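Local structure of hydratase ChsH1 (Mycobacterium tuberculosis, 4W78) at residues P64-Q68 with Q107-L113; L125-V129 with W140-Q144. The protein hydrates the steroid enoyl-CoA 3-oxo-4,17-pregnadiene-20-carboxyl-CoA during cholesterol side-chain degradation, in complex with its partner ChsH2. All coordinates share one frame; numbering follows the deposited sequence.

Contact 1: P64-Q68 with Q107-L113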
loop_
_atom_site.group_PDB
_atom_site.type_symbol
_atom_site.label_atom_id
_atom_site.label_comp_id
_atom_site.label_asym_id
_atom_site.label_seq_id
_atom_site.Cartn_x
_atom_site.Cartn_y
_atom_site.Cartn_z
ATOM N N PRO A 64 14.385 3.232 11.104
ATOM C CA PRO A 64 15.536 2.572 10.473
ATOM C C PRO A 64 15.113 1.372 9.634
ATOM O O PRO A 64 15.642 1.169 8.532
ATOM C CB PRO A 64 16.373 2.127 11.669
ATOM C CG PRO A 64 16.078 3.186 12.705
ATOM C CD PRO A 64 14.620 3.521 12.533
ATOM N N ALA A 65 14.137 0.618 10.136
ATOM C CA ALA A 65 13.663 -0.594 9.465
ATOM C C ALA A 65 12.943 -0.327 8.141
ATOM O O ALA A 65 12.585 -1.268 7.446
ATOM C CB ALA A 65 12.758 -1.402 10.396
ATOM N N MET A 66 12.711 0.944 7.808
ATOM C CA MET A 66 12.205 1.291 6.472
ATOM C C MET A 66 13.265 1.354 5.373
ATOM O O MET A 66 12.916 1.598 4.212
ATOM C CB MET A 66 11.447 2.632 6.492
ATOM C CG MET A 66 10.060 2.543 7.102
ATOM S SD MET A 66 9.093 4.035 6.772
ATOM C CE MET A 66 8.599 3.765 5.069
ATOM N N ILE A 67 14.540 1.111 5.685
ATOM C CA ILE A 67 15.593 1.333 4.681
ATOM C C ILE A 67 15.338 0.585 3.370
ATOM O O ILE A 67 15.448 1.170 2.299
ATOM C CB ILE A 67 17.025 1.077 5.214
ATOM C CG1 ILE A 67 18.072 1.528 4.183
ATOM C CG2 ILE A 67 17.242 -0.398 5.576
ATOM C CD1 ILE A 67 18.115 3.031 3.997
ATOM N N GLN A 68 14.922 -0.673 3.458
ATOM C CA GLN A 68 14.696 -1.464 2.257
ATOM C C GLN A 68 13.428 -1.034 1.522
ATOM O O GLN A 68 13.292 -1.261 0.318
ATOM C CB GLN A 68 14.630 -2.943 2.643
ATOM C CG GLN A 68 14.710 -3.925 1.508
ATOM C CD GLN A 68 14.907 -5.354 2.012
ATOM O OE1 GLN A 68 15.272 -5.574 3.154
ATOM N NE2 GLN A 68 14.640 -6.323 1.157
ATOM N N GLN A 107 20.485 -6.333 9.092
ATOM C CA GLN A 107 20.584 -4.944 8.660
ATOM C C GLN A 107 21.343 -4.112 9.690
ATOM O O GLN A 107 21.121 -4.253 10.899
ATOM C CB GLN A 107 19.185 -4.343 8.447
ATOM C CG GLN A 107 18.393 -5.029 7.326
ATOM C CD GLN A 107 17.158 -4.250 6.892
ATOM O OE1 GLN A 107 16.634 -3.424 7.631
ATOM N NE2 GLN A 107 16.691 -4.514 5.665
ATOM N N THR A 108 22.237 -3.253 9.207
ATOM C CA THR A 108 22.973 -2.324 10.066
ATOM C C THR A 108 22.628 -0.899 9.634
ATOM O O THR A 108 22.613 -0.583 8.435
ATOM C CB THR A 108 24.489 -2.552 9.946
ATOM O OG1 THR A 108 24.812 -3.869 10.421
ATOM C CG2 THR A 108 25.274 -1.508 10.735
ATOM N N TYR A 109 22.300 -0.048 10.599
ATOM C CA TYR A 109 21.901 1.329 10.301
ATOM C C TYR A 109 22.971 2.287 10.819
ATOM O O TYR A 109 23.188 2.402 12.026
ATOM C CB TYR A 109 20.538 1.641 10.934
ATOM C CG TYR A 109 19.536 0.525 10.736
ATOM C CD1 TYR A 109 18.965 0.284 9.486
ATOM C CD2 TYR A 109 19.176 -0.304 11.790
ATOM C CE1 TYR A 109 18.067 -0.759 9.298
ATOM C CE2 TYR A 109 18.285 -1.343 11.615
ATOM C CZ TYR A 109 17.727 -1.560 10.362
ATOM O OH TYR A 109 16.842 -2.592 10.205
ATOM N N HIS A 110 23.657 2.970 9.908
ATOM C CA HIS A 110 24.754 3.832 10.346
ATOM C C HIS A 110 24.257 5.113 11.009
ATOM O O HIS A 110 24.888 5.622 11.940
ATOM C CB HIS A 110 25.696 4.146 9.190
ATOM C CG HIS A 110 26.281 2.927 8.549
ATOM N ND1 HIS A 110 26.930 1.947 9.269
ATOM C CD2 HIS A 110 26.313 2.527 7.255
ATOM C CE1 HIS A 110 27.332 0.993 8.447
ATOM N NE2 HIS A 110 26.973 1.323 7.218
ATOM N N ARG A 111 23.137 5.628 10.512
ATOM C CA ARG A 111 22.452 6.769 11.110
ATOM C C ARG A 111 20.992 6.743 10.691
ATOM O O ARG A 111 20.595 5.948 9.827
ATOM C CB ARG A 111 23.088 8.099 10.676
ATOM C CG ARG A 111 22.979 8.418 9.181
ATOM C CD ARG A 111 23.273 9.894 8.961
ATOM N NE ARG A 111 23.351 10.267 7.552
ATOM C CZ ARG A 111 22.327 10.716 6.834
ATOM N NH1 ARG A 111 21.117 10.825 7.369
ATOM N NH2 ARG A 111 22.517 11.042 5.560
ATOM N N TYR A 112 20.197 7.616 11.304
ATOM C CA TYR A 112 18.799 7.791 10.948
ATOM C C TYR A 112 18.694 8.733 9.748
ATOM O O TYR A 112 19.485 9.680 9.611
ATOM C CB TYR A 112 18.016 8.367 12.145
ATOM C CG TYR A 112 17.655 7.337 13.199
ATOM C CD1 TYR A 112 18.643 6.629 13.884
ATOM C CD2 TYR A 112 16.332 7.079 13.514
ATOM C CE1 TYR A 112 18.311 5.676 14.842
ATOM C CE2 TYR A 112 15.986 6.149 14.479
ATOM C CZ TYR A 112 16.976 5.442 15.132
ATOM O OH TYR A 112 16.622 4.506 16.076
ATOM N N LEU A 113 17.729 8.465 8.873
ATOM C CA LEU A 113 17.501 9.307 7.695
ATOM C C LEU A 113 16.406 10.345 7.910
ATOM O O LEU A 113 15.463 10.135 8.681
ATOM C CB LEU A 113 17.133 8.437 6.495
ATOM C CG LEU A 113 18.111 7.306 6.204
ATOM C CD1 LEU A 113 17.594 6.517 5.012
ATOM C CD2 LEU A 113 19.523 7.851 5.955
HETATM O O HOH W 1 14.482 -2.376 5.964
#
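P64 and Y112 bring the two backbones closest, with 6.2 Å between their CA atoms, where the 3-10 turn 64-66 passes the end of strand 99-109 and the loop that follows; no direct hydrogen bond joins the segments. P64 does most of the touching, with two tyrosine rings against its pyrrolidine. Its CB sits over the centre of the Y109 ring, 3.7 Å from the centroid and 11° off the normal, a CH-pi contact. Its CG makes a second one with Y112, lying 3.4 Å from CZ and offset toward the rim of that ring. I67 CG2 meets the edge of the Y109 ring in its plane, while the other branch, with CG1 anti to the backbone N (chi1 -172°), carries CD1 to within 3.7 Å of L113 CD1. Q107 OE1 accepts two hydrogen bonds: from Y109 OH at 2.7 Å, in the carbonyl plane and on a lone pair, and from a water at 2.9 Å. The same water donates to A65 O and accepts from Q68 N, so it ties the strand to the turn as it runs into helix 67-70. At the start of this helix I67 rests on A156 of strand 153-165 and W148 of strand 139-150, while A65 and M66 pack on helix 29-39. The ChsH2 chain continues the sheet beyond Q107 and T108, and its I73 backbone N bonds Y112 OH.

Contact 2: L125-V129 with W140-Q144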
loop_
_atom_site.group_PDB
_atom_site.type_symbol
_atom_site.label_atom_id
_atom_site.label_comp_id
_atom_site.label_asym_id
_atom_site.label_seq_id
_atom_site.Cartn_x
_atom_site.Cartn_y
_atom_site.Cartn_z
ATOM N N LEU A 125 27.417 -9.788 -4.669
ATOM C CA LEU A 125 27.320 -11.198 -4.314
ATOM C C LEU A 125 28.408 -11.557 -3.292
ATOM O O LEU A 125 29.570 -11.158 -3.432
ATOM C CB LEU A 125 27.425 -12.043 -5.593
ATOM C CG LEU A 125 27.162 -13.545 -5.608
ATOM C CD1 LEU A 125 25.759 -13.832 -5.119
ATOM C CD2 LEU A 125 27.328 -14.057 -7.020
ATOM N N GLY A 126 28.010 -12.276 -2.243
ATOM C CA GLY A 126 28.947 -12.803 -1.265
ATOM C C GLY A 126 29.086 -14.308 -1.403
ATOM O O GLY A 126 29.111 -14.829 -2.510
ATOM N N ASP A 127 29.145 -15.018 -0.279
ATOM C CA ASP A 127 29.368 -16.459 -0.322
ATOM C C ASP A 127 28.273 -17.197 -1.025
ATOM O O ASP A 127 27.100 -16.946 -0.771
ATOM C CB ASP A 127 29.404 -17.039 1.078
ATOM C CG ASP A 127 30.600 -16.653 1.794
ATOM O OD1 ASP A 127 31.534 -16.234 1.085
ATOM O OD2 ASP A 127 30.609 -16.764 3.040
ATOM N N VAL A 128 28.675 -18.140 -1.863
ATOM C CA VAL A 128 27.764 -19.104 -2.457
ATOM C C VAL A 128 28.269 -20.487 -2.061
ATOM O O VAL A 128 29.383 -20.869 -2.396
ATOM C CB VAL A 128 27.712 -18.940 -3.975
ATOM C CG1 VAL A 128 26.833 -20.020 -4.604
ATOM C CG2 VAL A 128 27.215 -17.540 -4.315
ATOM N N VAL A 129 27.453 -21.213 -1.308
ATOM C CA VAL A 129 27.910 -22.423 -0.629
ATOM C C VAL A 129 26.979 -23.578 -0.933
ATOM O O VAL A 129 25.766 -23.438 -0.848
ATOM C CB VAL A 129 27.953 -22.212 0.900
ATOM C CG1 VAL A 129 28.323 -23.513 1.611
ATOM C CG2 VAL A 129 28.932 -21.111 1.259
ATOM N N TRP A 140 21.656 -24.736 -2.384
ATOM C CA TRP A 140 22.821 -23.866 -2.281
ATOM C C TRP A 140 22.428 -22.606 -1.550
ATOM O O TRP A 140 21.357 -22.057 -1.794
ATOM C CB TRP A 140 23.301 -23.466 -3.672
ATOM C CG TRP A 140 23.993 -24.553 -4.416
ATOM C CD1 TRP A 140 23.429 -25.680 -4.939
ATOM C CD2 TRP A 140 25.380 -24.600 -4.754
ATOM N NE1 TRP A 140 24.383 -26.433 -5.577
ATOM C CE2 TRP A 140 25.591 -25.792 -5.478
ATOM C CE3 TRP A 140 26.465 -23.749 -4.520
ATOM C CZ2 TRP A 140 26.844 -26.159 -5.962
ATOM C CZ3 TRP A 140 27.713 -24.116 -5.002
ATOM C CH2 TRP A 140 27.890 -25.313 -5.714
ATOM N N PHE A 141 23.282 -22.139 -0.647
ATOM C CA PHE A 141 23.022 -20.871 0.022
ATOM C C PHE A 141 23.726 -19.748 -0.713
ATOM O O PHE A 141 24.878 -19.901 -1.122
ATOM C CB PHE A 141 23.492 -20.908 1.481
ATOM C CG PHE A 141 22.694 -21.846 2.359
ATOM C CD1 PHE A 141 21.540 -21.407 2.974
ATOM C CD2 PHE A 141 23.110 -23.150 2.570
ATOM C CE1 PHE A 141 20.806 -22.252 3.791
ATOM C CE2 PHE A 141 22.378 -24.005 3.382
ATOM C CZ PHE A 141 21.226 -23.549 3.990
ATOM N N ILE A 142 23.025 -18.632 -0.870
ATOM C CA ILE A 142 23.551 -17.470 -1.590
ATOM C C ILE A 142 23.446 -16.245 -0.691
ATOM O O ILE A 142 22.354 -15.886 -0.239
ATOM C CB ILE A 142 22.750 -17.213 -2.866
ATOM C CG1 ILE A 142 22.930 -18.381 -3.834
ATOM C CG2 ILE A 142 23.203 -15.913 -3.529
ATOM C CD1 ILE A 142 21.628 -18.924 -4.350
ATOM N N ASN A 143 24.590 -15.623 -0.411
ATOM C CA ASN A 143 24.653 -14.381 0.350
ATOM C C ASN A 143 24.849 -13.169 -0.536
ATOM O O ASN A 143 25.531 -13.245 -1.576
ATOM C CB ASN A 143 25.810 -14.435 1.343
ATOM C CG ASN A 143 25.601 -15.484 2.414
ATOM O OD1 ASN A 143 25.056 -15.196 3.475
ATOM N ND2 ASN A 143 26.011 -16.708 2.129
ATOM N N GLN A 144 24.252 -12.058 -0.135
ATOM C CA GLN A 144 24.478 -10.770 -0.803
ATOM C C GLN A 144 24.801 -9.706 0.224
ATOM O O GLN A 144 24.246 -9.726 1.333
ATOM C CB GLN A 144 23.236 -10.340 -1.567
ATOM C CG GLN A 144 22.951 -11.097 -2.846
ATOM C CD GLN A 144 21.719 -10.541 -3.530
ATOM O OE1 GLN A 144 20.598 -10.984 -3.274
ATOM N NE2 GLN A 144 21.917 -9.540 -4.375
#
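L125 stands opposite Q144 as an antiparallel non-hydrogen-bonded pair and reaches across with CD1, which lies 3.7 Å from I142 CG2; CG anti to the backbone N (chi1 -171°) turns the leucine that way. G126 N then donates to N143 O at 2.7 Å, approaching from above the carbonyl plane. D127 O takes two bonds from one residue: N143 N, the backbone bond of the ladder, comes nearly in line with the C=O at 2.9 Å, and N143 ND2, with the acceptor almost in its amide plane, arrives from above the carbonyl plane at 3.1 Å and holds the amide in its rotation. Here lies a beta bulge: G126 and D127 together face N143, taking up one extra residue. V128 pairs with I142 without hydrogen bonds, and its CG1 lies 3.7 Å from W140 CE3, the two side chains meeting at about a right angle. V129 and F141 are hydrogen-bonded in both directions, V129 N to F141 O and F141 N to V129 O at 2.8 Å. On the face of this bulged hairpin carrying L125, V128 and I142, helices 85-94 and 3-13 pack, F92 meeting both V128 and I142; helix 85-94 against the sheet is consistent with the hot-dog fold. On the other face, F141 makes a cation-pi contact with R161 of strand 153-165, the next strand of the sheet.

Along the chain contact 1 closes before contact 2 opens, strand 99-109 being followed by strand 119-134. Their centres lie 23 Å apart on opposite sides of the chain's centre, and the nearest atoms, about 9 Å apart, do not touch. Both reach the same antiparallel sheet, in a domain of the hot-dog clan, related to thioester dehydratases. Contact 2 joins two adjacent strands, 119-134 and 139-150; strand 153-165 then separates 139-150 from strand 99-109, which carries contact 1 at the outer edge of this chain's sheet. That edge meets ChsH2, whereas no other chain of the assembly touches contact 2, so one contact borders the interface with ChsH2 and the other lies within the subunit.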